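Local structure of lipoxygenase (Cyanothece sp., 5EK8) at residues 231-236 with 242-247; 438-443 with 458-463; 469-474 with 553-558; 576-581 with 620-625. The protein probably catalyses the insertion of molecular oxygen into polyunsaturated fatty acids, as a lipoxygenase with a non-heme iron and a PLAT domain. All coordinates share one frame; numbering follows the deposited sequence.

Interaction 1: residues 231-236 with 242-247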
# COMPACT_ATOMS: atom_id res chain seq x y z
N ASN A 231 -14.76 18.63 -6.62
CA ASN A 231 -13.35 18.30 -6.51
C ASN A 231 -12.51 19.47 -6.98
O ASN A 231 -13.04 20.54 -7.25
CB ASN A 231 -12.99 17.05 -7.32
CG ASN A 231 -12.86 17.34 -8.80
OD1 ASN A 231 -13.69 18.04 -9.38
ND2 ASN A 231 -11.81 16.81 -9.42
N LEU A 232 -11.20 19.26 -7.08
CA LEU A 232 -10.29 20.34 -7.43
C LEU A 232 -10.61 20.97 -8.79
O LEU A 232 -10.66 22.19 -8.92
CB LEU A 232 -8.85 19.85 -7.41
CG LEU A 232 -7.82 20.88 -7.89
CD1 LEU A 232 -7.85 22.11 -7.00
CD2 LEU A 232 -6.42 20.27 -7.96
N THR A 233 -10.85 20.13 -9.79
CA THR A 233 -11.06 20.62 -11.15
C THR A 233 -12.39 21.37 -11.28
O THR A 233 -12.47 22.40 -11.96
CB THR A 233 -11.00 19.47 -12.19
OG1 THR A 233 -11.91 18.43 -11.84
CG2 THR A 233 -9.60 18.90 -12.26
N ILE A 234 -13.42 20.87 -10.60
CA ILE A 234 -14.70 21.57 -10.58
C ILE A 234 -14.55 22.97 -9.97
O ILE A 234 -14.99 23.94 -10.56
CB ILE A 234 -15.77 20.77 -9.79
CG1 ILE A 234 -16.16 19.52 -10.58
CG2 ILE A 234 -16.99 21.64 -9.54
CD1 ILE A 234 -17.05 18.56 -9.81
N ASN A 235 -13.90 23.05 -8.81
CA ASN A 235 -13.65 24.33 -8.15
C ASN A 235 -12.87 25.29 -9.05
O ASN A 235 -13.25 26.47 -9.21
CB ASN A 235 -12.87 24.12 -6.84
CG ASN A 235 -13.65 23.32 -5.82
OD1 ASN A 235 -14.88 23.31 -5.82
ND2 ASN A 235 -12.93 22.64 -4.93
N LEU A 236 -11.78 24.79 -9.62
CA LEU A 236 -10.95 25.58 -10.51
C LEU A 236 -11.77 26.15 -11.66
O LEU A 236 -11.70 27.35 -11.94
CB LEU A 236 -9.79 24.75 -11.06
CG LEU A 236 -8.65 24.43 -10.10
CD1 LEU A 236 -7.61 23.58 -10.80
CD2 LEU A 236 -8.04 25.72 -9.56
N GLY A 242 -13.27 26.57 -17.76
CA GLY A 242 -12.51 25.80 -18.72
C GLY A 242 -11.01 25.76 -18.51
O GLY A 242 -10.27 25.35 -19.41
N TYR A 243 -10.55 26.17 -17.33
CA TYR A 243 -9.11 26.20 -17.07
C TYR A 243 -8.52 24.78 -17.08
O TYR A 243 -7.46 24.55 -17.65
CB TYR A 243 -8.78 26.89 -15.74
CG TYR A 243 -7.33 26.69 -15.35
CD1 TYR A 243 -6.31 27.05 -16.23
CD2 TYR A 243 -6.97 26.12 -14.14
CE1 TYR A 243 -4.98 26.86 -15.91
CE2 TYR A 243 -5.64 25.93 -13.80
CZ TYR A 243 -4.64 26.30 -14.70
OH TYR A 243 -3.31 26.11 -14.39
N THR A 244 -9.22 23.84 -16.46
CA THR A 244 -8.67 22.49 -16.33
C THR A 244 -8.67 21.72 -17.65
O THR A 244 -8.03 20.68 -17.75
CB THR A 244 -9.43 21.66 -15.27
OG1 THR A 244 -10.79 21.46 -15.68
CG2 THR A 244 -9.38 22.35 -13.92
N ARG A 245 -9.38 22.22 -18.66
CA ARG A 245 -9.36 21.58 -19.97
C ARG A 245 -8.25 22.15 -20.87
O ARG A 245 -8.04 21.67 -21.98
CB ARG A 245 -10.72 21.73 -20.68
CG ARG A 245 -11.93 21.42 -19.82
CD ARG A 245 -11.96 19.99 -19.30
NE ARG A 245 -12.18 19.97 -17.85
CZ ARG A 245 -13.32 19.65 -17.25
NH1 ARG A 245 -14.38 19.31 -17.95
NH2 ARG A 245 -13.40 19.66 -15.92
N SER A 246 -7.53 23.16 -20.37
CA SER A 246 -6.49 23.83 -21.15
C SER A 246 -5.21 23.00 -21.28
O SER A 246 -5.01 22.04 -20.55
CB SER A 246 -6.16 25.18 -20.53
OG SER A 246 -5.57 25.02 -19.25
N ASP A 247 -4.34 23.40 -22.21
CA ASP A 247 -3.07 22.71 -22.45
C ASP A 247 -2.09 22.84 -21.29
O ASP A 247 -1.38 21.89 -20.94
CB ASP A 247 -2.42 23.22 -23.73
CG ASP A 247 -3.18 22.82 -24.98
OD1 ASP A 247 -2.85 23.33 -26.08
OD2 ASP A 247 -4.11 21.99 -24.87
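The turn that links helix 232-239 to helix 247-256 folds back on the first of these helices, bringing T244 and Y243 against T233 and L236. The methyl of T244 is the centre of the contact. It stands 3.7 Å from T233 CB, where the two threonine side chains meet at about a right angle, and the same CG2 lies 3.8 Å from both L236 CB and L236 CD1. With chi1 at 64°, T244 OG1 sits between the backbone N and the carbonyl carbon; this turns CG2 to the helix and leaves the hydroxyl to R245, whose NE donates to T244 OG1 at 3.0 Å, with T244 OG1 tilted somewhat out of the guanidinium plane of R245. At the margin, L236 CD1 approaches the edge of the Y243 ring, 4.2 Å from Y243 CD2.

This connection between consecutive helices is tied down at both helix starts. N231 is the N-cap of helix 232-239: its OD1 accepts from I234 N at 3.1 Å, the donor standing above the carbonyl plane, while N231 ND2 donates to T233 OG1 at 2.9 Å. S246 holds the N-cap position before helix 247-256, and Y243 O accepts from both S246 N and S246 OG, so one carbonyl anchors the end of the turn.

The polar ends of T233 and R245 converge on E583, which hydrogen-bonds T233 OG1 and makes a salt bridge with R245 NH2; R245 NH1 has a second acidic partner in E599. On helix 247-256, Y249 packs on T233, L236 and T244 together.

Interaction 2: residues 438-443 with 458-463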
# COMPACT_ATOMS: atom_id res chain seq x y z
N LYS A 438 17.36 -1.73 -4.71
CA LYS A 438 18.76 -1.38 -4.92
C LYS A 438 18.97 -0.30 -5.97
O LYS A 438 18.35 -0.32 -7.04
CB LYS A 438 19.58 -2.62 -5.30
CG LYS A 438 21.06 -2.46 -5.01
CD LYS A 438 21.84 -3.73 -5.25
CE LYS A 438 23.26 -3.61 -4.72
NZ LYS A 438 24.06 -4.84 -5.00
N ASP A 439 19.85 0.65 -5.65
CA ASP A 439 20.22 1.76 -6.52
C ASP A 439 19.02 2.60 -6.98
O ASP A 439 19.12 3.39 -7.93
CB ASP A 439 20.98 1.25 -7.75
CG ASP A 439 22.46 1.00 -7.46
OD1 ASP A 439 22.84 0.91 -6.27
OD2 ASP A 439 23.24 0.90 -8.43
N TRP A 440 17.89 2.45 -6.30
CA TRP A 440 16.69 3.19 -6.63
C TRP A 440 16.79 4.63 -6.10
O TRP A 440 17.15 4.85 -4.95
CB TRP A 440 15.45 2.49 -6.06
CG TRP A 440 14.15 3.03 -6.58
CD1 TRP A 440 13.38 2.50 -7.57
CD2 TRP A 440 13.46 4.20 -6.12
NE1 TRP A 440 12.25 3.27 -7.76
CE2 TRP A 440 12.28 4.32 -6.89
CE3 TRP A 440 13.73 5.17 -5.14
CZ2 TRP A 440 11.37 5.36 -6.70
CZ3 TRP A 440 12.82 6.20 -4.96
CH2 TRP A 440 11.66 6.29 -5.74
N GLN A 441 16.47 5.59 -6.96
CA GLN A 441 16.46 7.00 -6.58
C GLN A 441 15.40 7.75 -7.39
O GLN A 441 15.12 7.39 -8.53
CB GLN A 441 17.84 7.62 -6.77
CG GLN A 441 18.36 7.54 -8.19
CD GLN A 441 19.74 8.13 -8.34
OE1 GLN A 441 20.29 8.69 -7.40
NE2 GLN A 441 20.31 8.01 -9.54
N PRO A 442 14.78 8.78 -6.78
CA PRO A 442 13.71 9.53 -7.45
C PRO A 442 14.17 10.24 -8.72
O PRO A 442 15.34 10.62 -8.83
CB PRO A 442 13.28 10.55 -6.39
CG PRO A 442 13.74 9.98 -5.09
CD PRO A 442 15.01 9.26 -5.41
N ARG A 443 13.25 10.42 -9.66
CA ARG A 443 13.52 11.12 -10.91
C ARG A 443 14.02 12.55 -10.67
O ARG A 443 13.80 13.11 -9.60
CB ARG A 443 12.26 11.16 -11.78
CG ARG A 443 11.14 12.00 -11.18
CD ARG A 443 9.77 11.63 -11.76
NE ARG A 443 9.37 10.28 -11.38
CZ ARG A 443 8.20 9.73 -11.70
NH1 ARG A 443 7.32 10.42 -12.42
NH2 ARG A 443 7.91 8.50 -11.31
N LEU A 458 13.71 16.52 -2.56
CA LEU A 458 13.81 17.14 -1.24
C LEU A 458 13.54 16.12 -0.14
O LEU A 458 14.33 15.95 0.80
CB LEU A 458 12.84 18.31 -1.13
CG LEU A 458 13.29 19.56 -0.36
CD1 LEU A 458 12.15 20.56 -0.31
CD2 LEU A 458 13.78 19.22 1.05
N TYR A 459 12.41 15.42 -0.28
CA TYR A 459 12.03 14.40 0.68
C TYR A 459 13.09 13.31 0.77
O TYR A 459 13.38 12.79 1.84
CB TYR A 459 10.68 13.78 0.33
CG TYR A 459 10.12 12.93 1.44
CD1 TYR A 459 9.84 13.50 2.68
CD2 TYR A 459 9.88 11.58 1.26
CE1 TYR A 459 9.33 12.74 3.71
CE2 TYR A 459 9.37 10.80 2.29
CZ TYR A 459 9.09 11.40 3.51
OH TYR A 459 8.58 10.65 4.56
N TRP A 460 13.66 12.96 -0.38
CA TRP A 460 14.68 11.93 -0.46
C TRP A 460 15.90 12.32 0.34
O TRP A 460 16.47 11.50 1.05
CB TRP A 460 15.06 11.65 -1.91
CG TRP A 460 15.99 10.49 -2.08
CD1 TRP A 460 17.32 10.54 -2.36
CD2 TRP A 460 15.66 9.10 -1.96
NE1 TRP A 460 17.84 9.27 -2.44
CE2 TRP A 460 16.84 8.37 -2.19
CE3 TRP A 460 14.48 8.40 -1.68
CZ2 TRP A 460 16.87 6.97 -2.16
CZ3 TRP A 460 14.51 7.03 -1.65
CH2 TRP A 460 15.70 6.32 -1.88
N GLN A 461 16.31 13.58 0.23
CA GLN A 461 17.47 14.06 0.99
C GLN A 461 17.16 14.07 2.48
O GLN A 461 18.03 13.75 3.31
CB GLN A 461 17.89 15.45 0.52
CG GLN A 461 19.10 15.44 -0.41
CD GLN A 461 18.97 14.44 -1.55
OE1 GLN A 461 18.16 14.63 -2.47
NE2 GLN A 461 19.76 13.38 -1.50
N ILE A 462 15.92 14.40 2.83
CA ILE A 462 15.49 14.30 4.22
C ILE A 462 15.63 12.87 4.74
O ILE A 462 16.19 12.64 5.82
CB ILE A 462 14.03 14.76 4.40
CG1 ILE A 462 13.89 16.24 4.06
CG2 ILE A 462 13.58 14.52 5.83
CD1 ILE A 462 12.47 16.73 4.13
N LEU A 463 15.14 11.91 3.96
CA LEU A 463 15.24 10.50 4.31
C LEU A 463 16.70 10.06 4.42
O LEU A 463 17.04 9.24 5.26
CB LEU A 463 14.51 9.63 3.28
CG LEU A 463 13.00 9.85 3.17
CD1 LEU A 463 12.35 8.73 2.39
CD2 LEU A 463 12.36 10.00 4.55
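P442 and W440, two residues of one loop, receive the indole of W460 from helix 451-473, and the contact involves no hydrogen bond between the two segments. One element is a CH-pi interaction. P442 CD lies 3.6 Å from the centroid of the W460 five-membered ring and only 16° off the ring normal, so the pyrrolidine rests over the face of the indole; P442 CG follows it, 3.8 Å from W460 CG. The proline and tryptophan side chains cross at about a right angle. W460 CG is anti to the backbone N (chi1 -174°), which carries the indole out from the helix and across the loop.

Aromatic packing comes second. The six-membered rings of W440 and W460 have centroids 5.6 Å apart and planes inclined at 58°, an oblique pairing. W460 CZ3 comes in at the edge of the W440 ring, 3.8 Å from W440 CZ3.

Polar atoms appear here through the backbone. W440 O is 3.5 Å from W460 CZ2, a van der Waals contact, while the hydrogen bond that satisfies this carbonyl comes from Q557 NE2.

The loop lies between helix 421-432 and helix 451-473 and is laid against helix 549-574. There W440 meets H561 and H565 edge to face and also touches F564; its side chain is about 12 Å from that of H570, an iron ligand farther along the same helix. W460 in turn packs on Q557 and R560, and farther round helix 451-473, I462 faces helices 639-647 and 649-653.

Interaction 3: residues 469-474 with 553-558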
# COMPACT_ATOMS: atom_id res chain seq x y z
N ALA A 469 21.62 9.34 10.21
CA ALA A 469 21.60 9.67 11.63
C ALA A 469 21.20 8.48 12.50
O ALA A 469 21.90 8.12 13.45
CB ALA A 469 20.67 10.84 11.89
N PHE A 470 20.07 7.87 12.16
CA PHE A 470 19.54 6.74 12.91
C PHE A 470 20.55 5.61 12.98
O PHE A 470 20.83 5.08 14.06
CB PHE A 470 18.24 6.25 12.28
CG PHE A 470 17.55 5.17 13.07
CD1 PHE A 470 17.85 3.83 12.86
CD2 PHE A 470 16.58 5.50 14.01
CE1 PHE A 470 17.22 2.84 13.59
CE2 PHE A 470 15.94 4.51 14.74
CZ PHE A 470 16.26 3.18 14.53
N PHE A 471 21.08 5.23 11.82
CA PHE A 471 22.07 4.16 11.75
C PHE A 471 23.28 4.47 12.61
O PHE A 471 23.82 3.59 13.28
CB PHE A 471 22.50 3.93 10.30
CG PHE A 471 21.67 2.91 9.57
CD1 PHE A 471 22.19 1.67 9.25
CD2 PHE A 471 20.36 3.19 9.23
CE1 PHE A 471 21.43 0.74 8.58
CE2 PHE A 471 19.58 2.26 8.57
CZ PHE A 471 20.12 1.03 8.24
N ALA A 472 23.70 5.73 12.60
CA ALA A 472 24.84 6.14 13.42
C ALA A 472 24.53 5.97 14.91
O ALA A 472 25.34 5.42 15.66
CB ALA A 472 25.21 7.59 13.12
N LYS A 473 23.35 6.43 15.33
CA LYS A 473 22.97 6.40 16.74
C LYS A 473 22.87 4.98 17.31
O LYS A 473 23.37 4.71 18.40
CB LYS A 473 21.63 7.13 16.93
CG LYS A 473 21.01 6.91 18.30
CD LYS A 473 19.69 7.65 18.45
CE LYS A 473 19.91 9.16 18.49
NZ LYS A 473 18.65 9.89 18.78
N HIS A 474 22.24 4.08 16.57
CA HIS A 474 22.00 2.72 17.06
C HIS A 474 22.95 1.69 16.45
O HIS A 474 22.62 0.51 16.38
CB HIS A 474 20.55 2.31 16.77
CG HIS A 474 19.53 3.31 17.21
ND1 HIS A 474 19.02 3.33 18.48
CD2 HIS A 474 18.92 4.31 16.54
CE1 HIS A 474 18.14 4.31 18.58
NE2 HIS A 474 18.06 4.92 17.41
N ASP A 553 25.15 -0.28 3.93
CA ASP A 553 24.67 0.62 2.88
C ASP A 553 23.44 0.06 2.17
O ASP A 553 22.50 0.79 1.86
CB ASP A 553 25.78 0.91 1.87
CG ASP A 553 26.87 1.79 2.44
OD1 ASP A 553 26.60 2.51 3.42
OD2 ASP A 553 28.00 1.75 1.90
N ASN A 554 23.47 -1.25 1.92
CA ASN A 554 22.32 -1.96 1.37
C ASN A 554 21.07 -1.74 2.22
O ASN A 554 20.01 -1.38 1.71
CB ASN A 554 22.61 -3.45 1.27
CG ASN A 554 23.33 -3.82 -0.01
OD1 ASN A 554 23.58 -2.98 -0.87
ND2 ASN A 554 23.68 -5.10 -0.14
N LEU A 555 21.22 -1.97 3.52
CA LEU A 555 20.11 -1.81 4.46
C LEU A 555 19.60 -0.37 4.48
O LEU A 555 18.39 -0.14 4.45
CB LEU A 555 20.53 -2.24 5.86
CG LEU A 555 19.38 -2.34 6.86
CD1 LEU A 555 18.29 -3.26 6.33
CD2 LEU A 555 19.88 -2.82 8.21
N LYS A 556 20.51 0.59 4.52
CA LYS A 556 20.15 2.01 4.49
C LYS A 556 19.34 2.34 3.25
O LYS A 556 18.34 3.07 3.32
CB LYS A 556 21.41 2.88 4.55
CG LYS A 556 22.18 2.78 5.85
CD LYS A 556 23.65 3.07 5.64
CE LYS A 556 23.95 4.55 5.70
NZ LYS A 556 24.02 5.05 7.09
N GLN A 557 19.75 1.79 2.11
CA GLN A 557 19.04 2.05 0.86
C GLN A 557 17.64 1.43 0.86
O GLN A 557 16.67 2.06 0.43
CB GLN A 557 19.84 1.53 -0.34
CG GLN A 557 19.07 1.50 -1.66
CD GLN A 557 18.50 2.86 -2.06
OE1 GLN A 557 18.97 3.91 -1.62
NE2 GLN A 557 17.48 2.85 -2.91
N CYS A 558 17.55 0.20 1.36
CA CYS A 558 16.26 -0.48 1.45
C CYS A 558 15.31 0.31 2.35
O CYS A 558 14.13 0.48 2.05
CB CYS A 558 16.45 -1.91 1.97
SG CYS A 558 14.95 -2.93 1.96
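F471 is the residue most deeply engaged here, and K556 and L555 share its ring between them. The aliphatic part of K556 takes one face: CG lies 3.4 Å from the ring centroid and 8° off the normal, a CH-pi contact almost exactly over the middle of the phenyl group. L555 uses another approach. Its CG comes to the rim in the plane of the ring, 3.7 Å from F471 CZ, with CD2 close to the same edge, 3.9 Å from F471 CE1. The ring is thus bounded on a face and at its far end by successive residues of one helix.

K556 bends at chi3 and chi4 (86° and 79°), curling the chain back alongside the phenylalanine until NZ is 3.7 Å from F471 CB. The ammonium group is held there by a salt bridge to D468, one turn before F471 on the opposing helix, so a single lysine supplies both an apolar and an ionic link between the helices.

I383 of helix 383-391 touches both F471 and L555, and W482 and I485 also pack on L555. This is helix-to-helix packing of 451-473 on 549-574 in the largely helical catalytic domain typical of lipoxygenases, away from the metal sites.

Interaction 4: residues 576-581 with 620-625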
# COMPACT_ATOMS: atom_id res chain seq x y z
N SER A 576 -4.29 12.31 -4.47
CA SER A 576 -4.50 13.03 -5.72
C SER A 576 -5.64 12.41 -6.51
O SER A 576 -5.95 12.85 -7.63
CB SER A 576 -3.23 13.02 -6.57
OG SER A 576 -2.16 13.69 -5.92
N GLN A 577 -6.27 11.40 -5.93
CA GLN A 577 -7.33 10.67 -6.63
C GLN A 577 -8.55 11.56 -6.89
O GLN A 577 -9.13 11.52 -7.98
CB GLN A 577 -7.74 9.43 -5.83
CG GLN A 577 -6.77 8.26 -5.97
CD GLN A 577 -7.14 7.08 -5.09
OE1 GLN A 577 -7.21 7.20 -3.86
NE2 GLN A 577 -7.38 5.93 -5.71
N SER A 578 -8.93 12.38 -5.92
CA SER A 578 -10.05 13.30 -6.13
C SER A 578 -9.69 14.38 -7.14
O SER A 578 -10.50 14.72 -8.00
CB SER A 578 -10.47 13.96 -4.82
OG SER A 578 -11.70 13.42 -4.37
N ASP A 579 -8.47 14.90 -7.03
CA ASP A 579 -8.03 15.99 -7.89
C ASP A 579 -8.00 15.61 -9.36
O ASP A 579 -8.16 16.45 -10.23
CB ASP A 579 -6.64 16.47 -7.46
CG ASP A 579 -6.61 16.97 -6.03
OD1 ASP A 579 -7.70 17.14 -5.44
OD2 ASP A 579 -5.50 17.21 -5.51
N GLU A 580 -7.79 14.33 -9.63
CA GLU A 580 -7.68 13.87 -11.00
C GLU A 580 -8.98 13.26 -11.50
O GLU A 580 -9.35 13.43 -12.66
CB GLU A 580 -6.54 12.86 -11.15
CG GLU A 580 -5.64 13.15 -12.33
CD GLU A 580 -4.80 14.41 -12.13
OE1 GLU A 580 -4.22 14.57 -11.03
OE2 GLU A 580 -4.74 15.24 -13.06
N GLY A 581 -9.69 12.56 -10.62
CA GLY A 581 -10.83 11.77 -11.05
C GLY A 581 -12.14 12.03 -10.34
O GLY A 581 -13.09 11.27 -10.51
N VAL A 620 -14.09 8.70 -0.89
CA VAL A 620 -13.87 7.92 0.32
C VAL A 620 -12.38 7.73 0.59
O VAL A 620 -11.89 8.03 1.67
CB VAL A 620 -14.56 6.54 0.25
CG1 VAL A 620 -13.91 5.55 1.21
CG2 VAL A 620 -16.05 6.67 0.53
N LEU A 621 -11.68 7.22 -0.42
CA LEU A 621 -10.27 6.87 -0.29
C LEU A 621 -9.39 8.08 0.06
O LEU A 621 -8.44 7.94 0.82
CB LEU A 621 -9.75 6.21 -1.57
CG LEU A 621 -10.24 4.79 -1.86
CD1 LEU A 621 -9.47 4.18 -3.04
CD2 LEU A 621 -10.12 3.91 -0.62
N ASN A 622 -9.70 9.24 -0.50
CA ASN A 622 -8.91 10.41 -0.14
C ASN A 622 -9.51 11.15 1.07
O ASN A 622 -8.84 11.98 1.69
CB ASN A 622 -8.75 11.35 -1.35
CG ASN A 622 -9.61 12.61 -1.26
OD1 ASN A 622 -10.83 12.54 -1.05
ND2 ASN A 622 -8.98 13.76 -1.42
N GLY A 623 -10.75 10.83 1.41
CA GLY A 623 -11.44 11.47 2.52
C GLY A 623 -11.03 10.93 3.89
O GLY A 623 -11.17 11.62 4.90
N ILE A 624 -10.55 9.69 3.92
CA ILE A 624 -10.04 9.09 5.14
C ILE A 624 -8.56 9.39 5.29
O ILE A 624 -7.73 8.90 4.52
CB ILE A 624 -10.26 7.56 5.15
CG1 ILE A 624 -11.74 7.22 4.97
CG2 ILE A 624 -9.74 6.95 6.45
CD1 ILE A 624 -11.99 5.78 4.61
N LYS A 625 -8.21 10.21 6.29
CA LYS A 625 -6.85 10.70 6.40
C LYS A 625 -6.29 10.60 7.82
O LYS A 625 -6.06 11.62 8.47
CB LYS A 625 -6.78 12.15 5.91
CG LYS A 625 -5.39 12.60 5.47
CD LYS A 625 -5.47 13.79 4.54
CE LYS A 625 -4.14 14.04 3.85
NZ LYS A 625 -4.27 15.02 2.74
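Q577 lays its terminal amide against L621, and beside this pair S578 meets N622. Q577 OE1 is 3.6 Å from L621 CB, and its NE2 is 3.8 Å from L621 CD1, so the leucine is touched at its root and at one methyl by the two ends of the amide. No hydrogen bond joins the segments; the contact is van der Waals packing with the side chains obliquely set. Q577 CG is anti to the carbonyl carbon (chi1 -78°) and the chain continues extended (chi2 176°), which carries the amide from the short helix 577-581 across to helix 608-623. S578 CB and OG lie near N622 CG, at 3.9 and 3.8 Å, but N622 is poorly ordered and its amide orientation is uncertain.

Both central residues lie beside ligands of the iron site of the lipoxygenase fold. The side chain of Q577 is about 5 Å from the iron(II) ion and about 3 Å from the side chain of H359, a ligand; that of L621 is about 4 Å from the side chain of I668, the C-terminal residue and another ligand. Q577 is therefore placed as a second-shell residue, and its NE2 donates to E355 on the same long helix, 337-377, that carries H359 and H364.

Farther out, G581 N donates to Q577 O at 2.9 Å within the short helix, and G581 O accepts from Q614 on helix 608-623. E580 of the same short helix makes a salt bridge to R253. Beyond L621, I624 also packs on I668, while I624 O accepts from R663.

Overall arrangement
Along the chain the four contacts come in series, from interaction 1 to interaction 4, yet in space they form two neighbouring pairs. Interactions 2 and 3, with centres 14 Å apart, share helix 451-473, and both meet helix 549-574. Interactions 1 and 4 have centres 16 Å apart and touch: N231 ND2 lies 2.8 Å from S578 O, a probable hydrogen bond between the start of one short helix and another. The pairs do not touch; interactions 2 and 4 come within about 12 Å at their nearest atoms, and interactions 1 and 3 are the most distant, at 43 Å between centres. Helix 549-574, which carries the iron ligands H570 and N574, is followed in the chain by helix 577-581, so it connects the outer helical packing with the surroundings of the iron.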